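Local structure of beta-1,4-mannanase (Caldicellulosiruptor saccharolyticus, 1PMH) at residues P6-F11 and N177-P182; G66-G71 and K153-L158; Y105-N110 and K142-P147. The protein probably hydrolyses beta-1,4-mannans; the fragment described is its family 27 carbohydrate-binding module, which binds mannohexaose. All blocks are in the same frame, centred on the assembly; numbering follows the deposited sequence. Where two conformers were deposited one is given.

Contact 1. Residues P6-F11 and N177-P182. With CA (calcium ion), chain C.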
loop_
_atom_site.group_PDB
_atom_site.type_symbol
_atom_site.label_atom_id
_atom_site.label_comp_id
_atom_site.label_asym_id
_atom_site.label_seq_id
_atom_site.Cartn_x
_atom_site.Cartn_y
_atom_site.Cartn_z
ATOM N N PRO A 6 -16.905 -7.688 -0.870
ATOM C CA PRO A 6 -15.625 -6.971 -0.819
ATOM C C PRO A 6 -14.459 -7.919 -0.679
ATOM O O PRO A 6 -14.612 -8.938 -0.013
ATOM C CB PRO A 6 -15.771 -6.054 0.397
ATOM C CG PRO A 6 -17.321 -5.990 0.600
ATOM C CD PRO A 6 -17.825 -7.305 0.210
ATOM N N VAL A 7 -13.340 -7.565 -1.287
ATOM C CA VAL A 7 -12.106 -8.303 -1.086
ATOM C C VAL A 7 -11.360 -7.552 0.012
ATOM O O VAL A 7 -11.074 -6.380 -0.123
ATOM C CB VAL A 7 -11.235 -8.358 -2.342
ATOM C CG1 VAL A 7 -9.955 -9.074 -2.059
ATOM C CG2 VAL A 7 -11.942 -8.992 -3.513
ATOM N N VAL A 8 -11.151 -8.218 1.146
ATOM C CA VAL A 8 -10.647 -7.556 2.338
ATOM C C VAL A 8 -9.281 -8.137 2.699
ATOM O O VAL A 8 -9.150 -9.256 3.220
ATOM C CB VAL A 8 -11.602 -7.780 3.527
ATOM C CG1 VAL A 8 -11.110 -7.092 4.768
ATOM C CG2 VAL A 8 -12.957 -7.182 3.147
ATOM N N LEU A 9 -8.230 -7.369 2.432
ATOM C CA LEU A 9 -6.842 -7.738 2.711
ATOM C C LEU A 9 -6.429 -6.980 3.979
ATOM O O LEU A 9 -5.849 -5.898 3.953
ATOM C CB LEU A 9 -5.978 -7.429 1.498
ATOM C CG LEU A 9 -6.497 -7.919 0.146
ATOM C CD1 LEU A 9 -5.498 -7.643 -0.957
ATOM C CD2 LEU A 9 -6.779 -9.417 0.198
ATOM N N ASP A 10 -6.763 -7.612 5.095
ATOM C CA ASP A 10 -6.599 -7.034 6.426
ATOM C C ASP A 10 -5.479 -7.684 7.247
ATOM O O ASP A 10 -5.233 -7.267 8.373
ATOM C CB ASP A 10 -7.895 -7.034 7.234
ATOM C CG ASP A 10 -8.480 -8.396 7.456
ATOM O OD1 ASP A 10 -7.843 -9.416 7.132
ATOM O OD2 ASP A 10 -9.625 -8.455 7.967
ATOM N N PHE A 11 -4.850 -8.708 6.688
ATOM C CA PHE A 11 -3.740 -9.443 7.274
ATOM C C PHE A 11 -4.156 -10.178 8.548
ATOM O O PHE A 11 -3.285 -10.663 9.273
ATOM C CB PHE A 11 -2.514 -8.540 7.461
ATOM C CG PHE A 11 -2.207 -7.811 6.177
ATOM C CD1 PHE A 11 -1.602 -8.499 5.130
ATOM C CD2 PHE A 11 -2.634 -6.509 5.971
ATOM C CE1 PHE A 11 -1.431 -7.902 3.900
ATOM C CE2 PHE A 11 -2.471 -5.897 4.712
ATOM C CZ PHE A 11 -1.865 -6.585 3.703
ATOM N N ASN A 177 -5.732 -3.005 5.888
ATOM C CA ASN A 177 -7.107 -2.767 5.435
ATOM C C ASN A 177 -7.160 -2.334 3.978
ATOM O O ASN A 177 -7.832 -1.359 3.610
ATOM C CB ASN A 177 -7.797 -1.789 6.363
ATOM C CG ASN A 177 -7.958 -2.367 7.751
ATOM O OD1 ASN A 177 -8.097 -3.580 7.918
ATOM N ND2 ASN A 177 -7.944 -1.530 8.755
ATOM N N VAL A 178 -6.476 -3.125 3.157
ATOM C CA VAL A 178 -6.567 -2.908 1.709
ATOM C C VAL A 178 -7.832 -3.616 1.262
ATOM O O VAL A 178 -7.953 -4.807 1.443
ATOM C CB VAL A 178 -5.316 -3.467 1.023
ATOM C CG1 VAL A 178 -5.481 -3.368 -0.495
ATOM C CG2 VAL A 178 -4.051 -2.734 1.526
ATOM N N ARG A 179 -8.767 -2.867 0.688
ATOM C CA ARG A 179 -10.069 -3.402 0.341
ATOM C C ARG A 179 -10.425 -3.039 -1.089
ATOM O O ARG A 179 -10.256 -1.890 -1.526
ATOM C CB ARG A 179 -11.170 -2.876 1.275
ATOM C CG ARG A 179 -10.937 -3.288 2.719
ATOM C CD ARG A 179 -12.139 -3.070 3.572
ATOM N NE ARG A 179 -12.251 -1.641 3.810
ATOM C CZ ARG A 179 -13.281 -1.116 4.469
ATOM N NH1 ARG A 179 -14.304 -1.872 4.834
ATOM N NH2 ARG A 179 -13.300 0.191 4.691
ATOM N N ILE A 180 -10.956 -4.010 -1.840
ATOM C CA ILE A 180 -11.539 -3.791 -3.167
ATOM C C ILE A 180 -13.039 -3.850 -2.924
ATOM O O ILE A 180 -13.563 -4.878 -2.478
ATOM C CB ILE A 180 -11.019 -4.840 -4.158
ATOM C CG1 ILE A 180 -9.478 -4.848 -4.231
ATOM C CG2 ILE A 180 -11.747 -4.676 -5.510
ATOM C CD1 ILE A 180 -8.994 -6.055 -5.040
ATOM N N ARG A 181 -13.702 -2.713 -3.165
ATOM C CA ARG A 181 -15.008 -2.438 -2.574
ATOM C C ARG A 181 -16.029 -2.056 -3.642
ATOM O O ARG A 181 -15.684 -1.349 -4.579
ATOM C CB ARG A 181 -14.950 -1.292 -1.552
ATOM C CG ARG A 181 -13.963 -1.475 -0.433
ATOM C CD ARG A 181 -14.037 -0.372 0.602
ATOM N NE ARG A 181 -15.197 -0.570 1.464
ATOM C CZ ARG A 181 -15.799 0.351 2.210
ATOM N NH1 ARG A 181 -15.381 1.594 2.195
ATOM N NH2 ARG A 181 -16.893 0.036 2.891
ATOM N N PRO A 182 -17.282 -2.433 -3.450
ATOM C CA PRO A 182 -18.358 -1.840 -4.273
ATOM C C PRO A 182 -18.643 -0.366 -4.000
ATOM O O PRO A 182 -19.245 0.356 -4.818
ATOM C CB PRO A 182 -19.560 -2.730 -3.966
ATOM C CG PRO A 182 -19.305 -3.234 -2.537
ATOM C CD PRO A 182 -17.802 -3.437 -2.506
HETATM CA CA CA C . -5.031 -5.710 10.128
HETATM O O HOH W 1 -7.270 -5.121 9.955
#

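Contact 2. Residues G66-G71 and K153-L158. Unlike the reference sequence in segment 66-71: I69 (reference Phe). With EDO (1,2-ethanediol), chain G.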
loop_
_atom_site.group_PDB
_atom_site.type_symbol
_atom_site.label_atom_id
_atom_site.label_comp_id
_atom_site.label_asym_id
_atom_site.label_seq_id
_atom_site.Cartn_x
_atom_site.Cartn_y
_atom_site.Cartn_z
ATOM N N GLY A 66 3.440 -6.102 -5.008
ATOM C CA GLY A 66 2.253 -6.637 -5.622
ATOM C C GLY A 66 1.573 -7.702 -4.806
ATOM O O GLY A 66 2.198 -8.386 -4.001
ATOM N N THR A 67 0.286 -7.904 -5.072
ATOM C CA THR A 67 -0.428 -9.069 -4.610
ATOM C C THR A 67 -1.348 -9.552 -5.726
ATOM O O THR A 67 -1.891 -8.747 -6.460
ATOM C CB THR A 67 -1.189 -8.837 -3.287
ATOM O OG1 THR A 67 -1.672 -10.086 -2.785
ATOM C CG2 THR A 67 -2.358 -7.900 -3.452
ATOM N N TRP A 68 -1.520 -10.854 -5.818
ATOM C CA TRP A 68 -2.480 -11.441 -6.695
ATOM C C TRP A 68 -3.702 -11.716 -5.890
ATOM O O TRP A 68 -3.662 -12.368 -4.837
ATOM C CB TRP A 68 -1.930 -12.751 -7.285
ATOM C CG TRP A 68 -0.899 -12.507 -8.328
ATOM C CD1 TRP A 68 0.461 -12.609 -8.191
ATOM C CD2 TRP A 68 -1.122 -12.141 -9.673
ATOM N NE1 TRP A 68 1.094 -12.312 -9.364
ATOM C CE2 TRP A 68 0.143 -12.022 -10.303
ATOM C CE3 TRP A 68 -2.284 -11.921 -10.443
ATOM C CZ2 TRP A 68 0.270 -11.675 -11.645
ATOM C CZ3 TRP A 68 -2.148 -11.596 -11.766
ATOM C CH2 TRP A 68 -0.883 -11.436 -12.350
ATOM N N ILE A 69 -4.821 -11.238 -6.344
ATOM C CA ILE A 69 -6.059 -11.578 -5.695
ATOM C C ILE A 69 -6.250 -13.098 -5.616
ATOM O O ILE A 69 -6.035 -13.828 -6.583
ATOM C CB ILE A 69 -7.233 -10.838 -6.340
ATOM C CG1 ILE A 69 -6.942 -9.351 -6.571
ATOM C CG2 ILE A 69 -8.513 -10.986 -5.532
ATOM C CD1 ILE A 69 -6.667 -8.504 -5.380
ATOM N N GLY A 70 -6.527 -13.606 -4.416
ATOM C CA GLY A 70 -6.671 -15.036 -4.224
ATOM C C GLY A 70 -5.395 -15.849 -4.322
ATOM O O GLY A 70 -5.447 -17.063 -4.267
ATOM N N GLY A 71 -4.252 -15.193 -4.376
ATOM C CA GLY A 71 -2.955 -15.798 -4.565
ATOM C C GLY A 71 -2.762 -16.412 -5.929
ATOM O O GLY A 71 -1.741 -17.089 -6.099
ATOM N N LYS A 153 -13.560 -8.162 -16.209
ATOM C CA LYS A 153 -12.456 -9.059 -15.925
ATOM C C LYS A 153 -11.129 -8.422 -16.343
ATOM O O LYS A 153 -10.967 -7.984 -17.484
ATOM C CB LYS A 153 -12.680 -10.397 -16.613
ATOM C CG LYS A 153 -13.817 -11.225 -16.064
ATOM C CD LYS A 153 -14.189 -12.351 -17.045
ATOM C CE LYS A 153 -15.037 -11.855 -18.198
ATOM N NZ LYS A 153 -15.577 -12.805 -19.221
ATOM N N LYS A 154 -10.194 -8.387 -15.390
ATOM C CA LYS A 154 -8.868 -7.824 -15.602
ATOM C C LYS A 154 -7.860 -8.684 -14.883
ATOM O O LYS A 154 -8.161 -9.412 -13.953
ATOM C CB LYS A 154 -8.823 -6.384 -15.057
ATOM C CG LYS A 154 -9.678 -5.352 -15.834
ATOM C CD LYS A 154 -9.154 -5.065 -17.205
ATOM C CE LYS A 154 -9.901 -3.904 -17.803
ATOM N NZ LYS A 154 -9.423 -3.598 -19.162
ATOM N N ARG A 155 -6.604 -8.535 -15.300
ATOM C CA ARG A 155 -5.483 -9.186 -14.660
ATOM C C ARG A 155 -5.426 -8.768 -13.190
ATOM O O ARG A 155 -5.398 -7.587 -12.884
ATOM C CB ARG A 155 -4.206 -8.788 -15.384
ATOM C CG ARG A 155 -2.974 -9.525 -15.010
ATOM C CD ARG A 155 -1.862 -9.216 -16.010
ATOM N NE ARG A 155 -0.610 -9.904 -15.717
ATOM C CZ ARG A 155 0.316 -9.434 -14.911
ATOM N NH1 ARG A 155 0.169 -8.286 -14.269
ATOM N NH2 ARG A 155 1.411 -10.159 -14.719
ATOM N N ALA A 156 -5.397 -9.756 -12.301
ATOM C CA ALA A 156 -5.757 -9.572 -10.905
ATOM C C ALA A 156 -4.592 -9.230 -9.984
ATOM O O ALA A 156 -4.514 -9.758 -8.871
ATOM C CB ALA A 156 -6.467 -10.764 -10.386
ATOM N N GLN A 157 -3.676 -8.384 -10.466
ATOM C CA GLN A 157 -2.531 -7.993 -9.643
ATOM C C GLN A 157 -2.717 -6.537 -9.221
ATOM O O GLN A 157 -2.753 -5.634 -10.052
ATOM C CB GLN A 157 -1.231 -8.224 -10.405
ATOM C CG GLN A 157 -0.052 -8.047 -9.472
ATOM C CD GLN A 157 1.278 -8.140 -10.170
ATOM O OE1 GLN A 157 1.467 -7.587 -11.260
ATOM N NE2 GLN A 157 2.222 -8.859 -9.562
ATOM N N LEU A 158 -2.764 -6.340 -7.911
ATOM C CA LEU A 158 -2.804 -4.998 -7.326
ATOM C C LEU A 158 -1.371 -4.666 -6.954
ATOM O O LEU A 158 -0.702 -5.474 -6.316
ATOM C CB LEU A 158 -3.695 -5.031 -6.103
ATOM C CG LEU A 158 -3.993 -3.760 -5.364
ATOM C CD1 LEU A 158 -4.698 -2.732 -6.187
ATOM C CD2 LEU A 158 -4.772 -4.086 -4.101
HETATM C C1 EDO G . 3.033 -10.566 -5.596
HETATM O O1 EDO G . 2.613 -10.093 -6.864
HETATM C C2 EDO G . 2.625 -11.992 -5.260
HETATM O O2 EDO G . 1.252 -12.208 -5.044
#

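Contact 3. Residues Y105-N110 and K142-P147. With BMA (beta-D-mannopyranose), chain B; BMA (beta-D-mannopyranose), chain D; BMA (beta-D-mannopyranose), chain E.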
loop_
_atom_site.group_PDB
_atom_site.type_symbol
_atom_site.label_atom_id
_atom_site.label_comp_id
_atom_site.label_asym_id
_atom_site.label_seq_id
_atom_site.Cartn_x
_atom_site.Cartn_y
_atom_site.Cartn_z
ATOM N N TYR A 105 3.527 7.667 -3.744
ATOM C CA TYR A 105 2.983 6.343 -3.904
ATOM C C TYR A 105 1.943 6.345 -5.005
ATOM O O TYR A 105 1.335 7.368 -5.352
ATOM C CB TYR A 105 2.453 5.732 -2.601
ATOM C CG TYR A 105 1.175 6.382 -2.156
ATOM C CD1 TYR A 105 -0.031 5.907 -2.598
ATOM C CD2 TYR A 105 1.155 7.487 -1.327
ATOM C CE1 TYR A 105 -1.235 6.519 -2.246
ATOM C CE2 TYR A 105 -0.017 8.102 -0.946
ATOM C CZ TYR A 105 -1.216 7.654 -1.460
ATOM O OH TYR A 105 -2.419 8.222 -1.129
ATOM N N LYS A 106 1.744 5.161 -5.567
ATOM C CA LYS A 106 0.706 4.897 -6.559
ATOM C C LYS A 106 0.014 3.592 -6.206
ATOM O O LYS A 106 0.641 2.678 -5.703
ATOM C CB LYS A 106 1.256 4.816 -7.970
ATOM C CG LYS A 106 2.102 5.984 -8.412
ATOM C CD LYS A 106 2.424 5.966 -9.892
ATOM C CE LYS A 106 3.096 7.253 -10.368
ATOM N NZ LYS A 106 3.345 7.183 -11.847
ATOM N N VAL A 107 -1.272 3.537 -6.550
ATOM C CA VAL A 107 -2.075 2.336 -6.433
ATOM C C VAL A 107 -2.533 1.979 -7.844
ATOM O O VAL A 107 -3.109 2.840 -8.533
ATOM C CB VAL A 107 -3.260 2.555 -5.497
ATOM C CG1 VAL A 107 -4.116 1.308 -5.425
ATOM C CG2 VAL A 107 -2.782 2.939 -4.102
ATOM N N VAL A 108 -2.253 0.752 -8.253
ATOM C CA VAL A 108 -2.340 0.327 -9.638
ATOM C C VAL A 108 -3.015 -1.029 -9.723
ATOM O O VAL A 108 -2.742 -1.921 -8.926
ATOM C CB VAL A 108 -0.916 0.214 -10.202
ATOM C CG1 VAL A 108 -0.822 -0.396 -11.560
ATOM C CG2 VAL A 108 -0.237 1.580 -10.200
ATOM N N ILE A 109 -3.859 -1.191 -10.748
ATOM C CA ILE A 109 -4.230 -2.523 -11.227
ATOM C C ILE A 109 -3.351 -2.837 -12.405
ATOM O O ILE A 109 -3.395 -2.131 -13.421
ATOM C CB ILE A 109 -5.727 -2.653 -11.576
ATOM C CG1 ILE A 109 -6.605 -2.375 -10.348
ATOM C CG2 ILE A 109 -6.000 -4.034 -12.164
ATOM C CD1 ILE A 109 -8.111 -2.297 -10.687
ATOM N N ASN A 110 -2.502 -3.846 -12.263
ATOM C CA ASN A 110 -1.518 -4.151 -13.294
ATOM C C ASN A 110 -2.062 -4.987 -14.430
ATOM O O ASN A 110 -1.635 -6.090 -14.671
ATOM C CB ASN A 110 -0.258 -4.729 -12.648
ATOM C CG ASN A 110 0.924 -4.769 -13.590
ATOM O OD1 ASN A 110 0.937 -4.049 -14.607
ATOM N ND2 ASN A 110 1.928 -5.592 -13.237
ATOM N N LYS A 142 -7.152 6.429 2.160
ATOM C CA LYS A 142 -7.741 6.930 0.911
ATOM C C LYS A 142 -8.473 5.798 0.234
ATOM O O LYS A 142 -8.170 4.641 0.467
ATOM C CB LYS A 142 -6.668 7.409 -0.093
ATOM C CG LYS A 142 -5.791 8.540 0.351
ATOM C CD LYS A 142 -6.492 9.853 0.265
ATOM C CE LYS A 142 -5.547 11.037 0.413
ATOM N NZ LYS A 142 -6.283 12.234 0.945
ATOM N N ALA A 143 -9.377 6.196 -0.652
ATOM C CA ALA A 143 -9.981 5.313 -1.633
ATOM C C ALA A 143 -9.856 5.939 -2.995
ATOM O O ALA A 143 -10.171 7.103 -3.148
ATOM C CB ALA A 143 -11.438 5.030 -1.305
ATOM N N PHE A 144 -9.447 5.152 -3.974
ATOM C CA PHE A 144 -9.360 5.589 -5.352
ATOM C C PHE A 144 -10.368 4.855 -6.205
ATOM O O PHE A 144 -10.614 3.668 -5.967
ATOM C CB PHE A 144 -7.956 5.372 -5.913
ATOM C CG PHE A 144 -6.881 6.120 -5.216
ATOM C CD1 PHE A 144 -6.986 7.462 -5.013
ATOM C CD2 PHE A 144 -5.716 5.501 -4.809
ATOM C CE1 PHE A 144 -5.982 8.142 -4.342
ATOM C CE2 PHE A 144 -4.700 6.187 -4.227
ATOM C CZ PHE A 144 -4.833 7.495 -3.951
ATOM N N ALA A 145 -10.900 5.533 -7.214
ATOM C CA ALA A 145 -11.884 4.943 -8.092
ATOM C C ALA A 145 -11.302 3.851 -8.969
ATOM O O ALA A 145 -10.202 3.991 -9.525
ATOM C CB ALA A 145 -12.523 5.998 -8.988
ATOM N N ILE A 146 -12.081 2.786 -9.160
ATOM C CA ILE A 146 -11.881 1.861 -10.269
ATOM C C ILE A 146 -12.681 2.448 -11.445
ATOM O O ILE A 146 -13.901 2.554 -11.330
ATOM C CB ILE A 146 -12.327 0.437 -9.940
ATOM C CG1 ILE A 146 -11.570 -0.109 -8.726
ATOM C CG2 ILE A 146 -12.164 -0.469 -11.134
ATOM C CD1 ILE A 146 -12.077 -1.429 -8.210
ATOM N N PRO A 147 -12.062 2.812 -12.567
ATOM C CA PRO A 147 -12.797 3.439 -13.672
ATOM C C PRO A 147 -13.748 2.428 -14.286
ATOM O O PRO A 147 -13.523 1.218 -14.240
ATOM C CB PRO A 147 -11.668 3.893 -14.593
ATOM C CG PRO A 147 -10.520 3.014 -14.299
ATOM C CD PRO A 147 -10.627 2.674 -12.852
HETATM C C1 BMA B . 5.240 -2.721 -16.040
HETATM C C2 BMA B . 4.360 -3.815 -15.476
HETATM C C3 BMA B . 5.157 -5.125 -15.377
HETATM C C4 BMA B . 5.654 -5.455 -16.795
HETATM C C5 BMA B . 6.451 -4.312 -17.426
HETATM C C6 BMA B . 6.913 -4.480 -18.873
HETATM O O2 BMA B . 3.154 -3.879 -16.205
HETATM O O3 BMA B . 4.255 -6.149 -14.996
HETATM O O4 BMA B . 6.546 -6.537 -16.798
HETATM O O5 BMA B . 5.666 -3.156 -17.358
HETATM O O6 BMA B . 7.822 -3.436 -19.162
HETATM C C1 BMA D . 6.518 6.643 -13.184
HETATM C C2 BMA D . 6.493 5.339 -12.447
HETATM C C3 BMA D . 6.592 4.225 -13.484
HETATM C C4 BMA D . 5.503 4.415 -14.554
HETATM C C5 BMA D . 5.505 5.826 -15.106
HETATM C C6 BMA D . 4.317 6.013 -16.033
HETATM O O2 BMA D . 5.283 5.223 -11.733
HETATM O O3 BMA D . 6.544 2.964 -12.805
HETATM O O4 BMA D . 5.818 3.636 -15.675
HETATM O O5 BMA D . 5.412 6.765 -14.069
HETATM O O6 BMA D . 4.467 7.230 -16.674
HETATM C C1 BMA E . 7.636 11.475 -11.959
HETATM C C2 BMA E . 6.198 11.352 -12.403
HETATM C C3 BMA E . 5.760 9.909 -12.196
HETATM C C4 BMA E . 6.778 8.954 -12.741
HETATM C C5 BMA E . 8.199 9.235 -12.231
HETATM C C6 BMA E . 9.275 8.349 -12.804
HETATM O O2 BMA E . 6.111 11.654 -13.783
HETATM O O3 BMA E . 4.443 9.676 -12.685
HETATM O O4 BMA E . 6.374 7.690 -12.269
HETATM O O5 BMA E . 8.532 10.579 -12.541
HETATM O O6 BMA E . 9.253 8.373 -14.214
#

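Contact 1. Residues P6-F11 and N177-P182
L9 and V178 stand beside each other on one face of an antiparallel strand pair, with L9 CB 4.0 Å from V178 CB. V7 and I180 repeat the pattern, V7 CB again 4.0 Å from I180 CB. Both pairs touch at the roots of their side chains, and this face turns inward, V178 onto L158 and F160, I180 onto I69. The other face carries V8 and R179, where V8 CG2 packs at 4.2 Å on CD of R179, a methylene of the arm and not its charge. R181 NE sits above the centre of the R179 guanidinium, and both arginines form salt bridges with E86, probably easing their repulsion. Of four backbone hydrogen bonds, V7 and I180 exchange two, each 2.9 Å between N of one and O of the other; in the last, V178 N approaches L9 O from 39° above the carbonyl plane. Beyond it D10 O binds calcium at 2.4 Å, while N177 OD1 accepts a 2.7 Å bond from O of a calcium-bound water and its ND2 bonds to E88. D176, E12, Y46 and N44 add further ligands. The contact thus pairs the first and last strands of a jellyroll beta-sandwich beside its calcium site.

Contact 2. Residues G66-G71 and K153-L158
Q157 lays its CB over the six-membered ring of W68, 3.6 Å from the ring centroid in a CH-pi contact, and its extended chain brings the amide to within 22° of the indole plane. N110 also holds this amide at OE1, and A22 at NE2. R155 meets the same ring differently: W68 CH2 lies over the centre of the guanidinium face, 3.5 Å from R155 CZ, with the planes 74° apart. Chi4 of -87° turns CZ out of line with the extended CG-to-NE chain, and E74 and N110 tie the guanidinium. Along the backbone, I69 N donates to A156 O at 2.9 Å, and I69 CG1 rests 4.1 Å from A156 CB. This close protein packing gives way at the pyrrole side to a small 1,2-ethanediol, probably from the crystallisation liquor, bonded through O1 to Q157 NE2 (3.0 Å) and through O2 to W68 N (3.2 Å). An alanine in place of W68 would probably open a gap over Q157 CB and beside the R155 guanidinium face, removing the packing there. The antiparallel pairing of T67 with L158 and W68 with Q157 ends where strand 153-165 breaks at A156, beside R155 of the mannohexaose-binding site of this beta-sandwich.

Contact 3. Residues Y105-N110 and K142-P147
F144 reaches across to Y105 and V107 with the rim of its ring. Its CB points toward segment 105-110, and chi1 of -61° sets CG anti to its own carbonyl carbon. CD2 comes within 3.9 Å of V107 CB. CE2, next along, touches V107 CG2 at 3.8 Å, that methyl lying in the ring plane, and also meets Y105 CE1 at 4.0 Å. At the tip, CZ lies 3.8 Å from Y105 OH, again near the phenylalanine plane. Since F144 CE2 is in turn close to the plane of the tyrosine, the two rings meet rim to rim. Y105 crosses K142 at about a right angle, its OH 3.7 Å from K142 CG, while the hydroxyl finds its polar partner in E119. I109 and I146 add a looser aliphatic touch. The strands belong to different sheets and run 44° apart, joined here without a hydrogen bond.

On the other side of segment 105-110, K106 NZ donates at 2.8 Å to O2 of one mannose and reaches O3 and O4 of the next, while also paired with E115. N110 OD1 accepts a 2.7 Å bond from O2 of a third mannose, whose O3 takes one of 3.0 Å from N110 ND2. Segment 105-110 therefore offers apolar groups to the core and directional polar groups to the mannohexaose.

How the contacts relate
Contact 1 is a surface contact, contacts 2 and 3 buried ones. The first two join antiparallel neighbours within a sheet by backbone bonds, whereas contact 3 bridges the two sheets by side-chain packing alone. Contacts 1 and 3 share the sheet holding strands 135-145 and 172-181; contacts 2 and 3 share the other, in which strands 153-165 and 102-109 are neighbours. Their apolar sides meet inside the sandwich, as where V178 CG1 lies 3.7 Å from L158 CD2. Outward chemistry differs: contact 1 ends at a calcium site, to which it gives one backbone oxygen, while contacts 2 and 3 contribute to the sugar site and are probably coupled by a hydrogen bond from N110 ND2 to Q157 OE1.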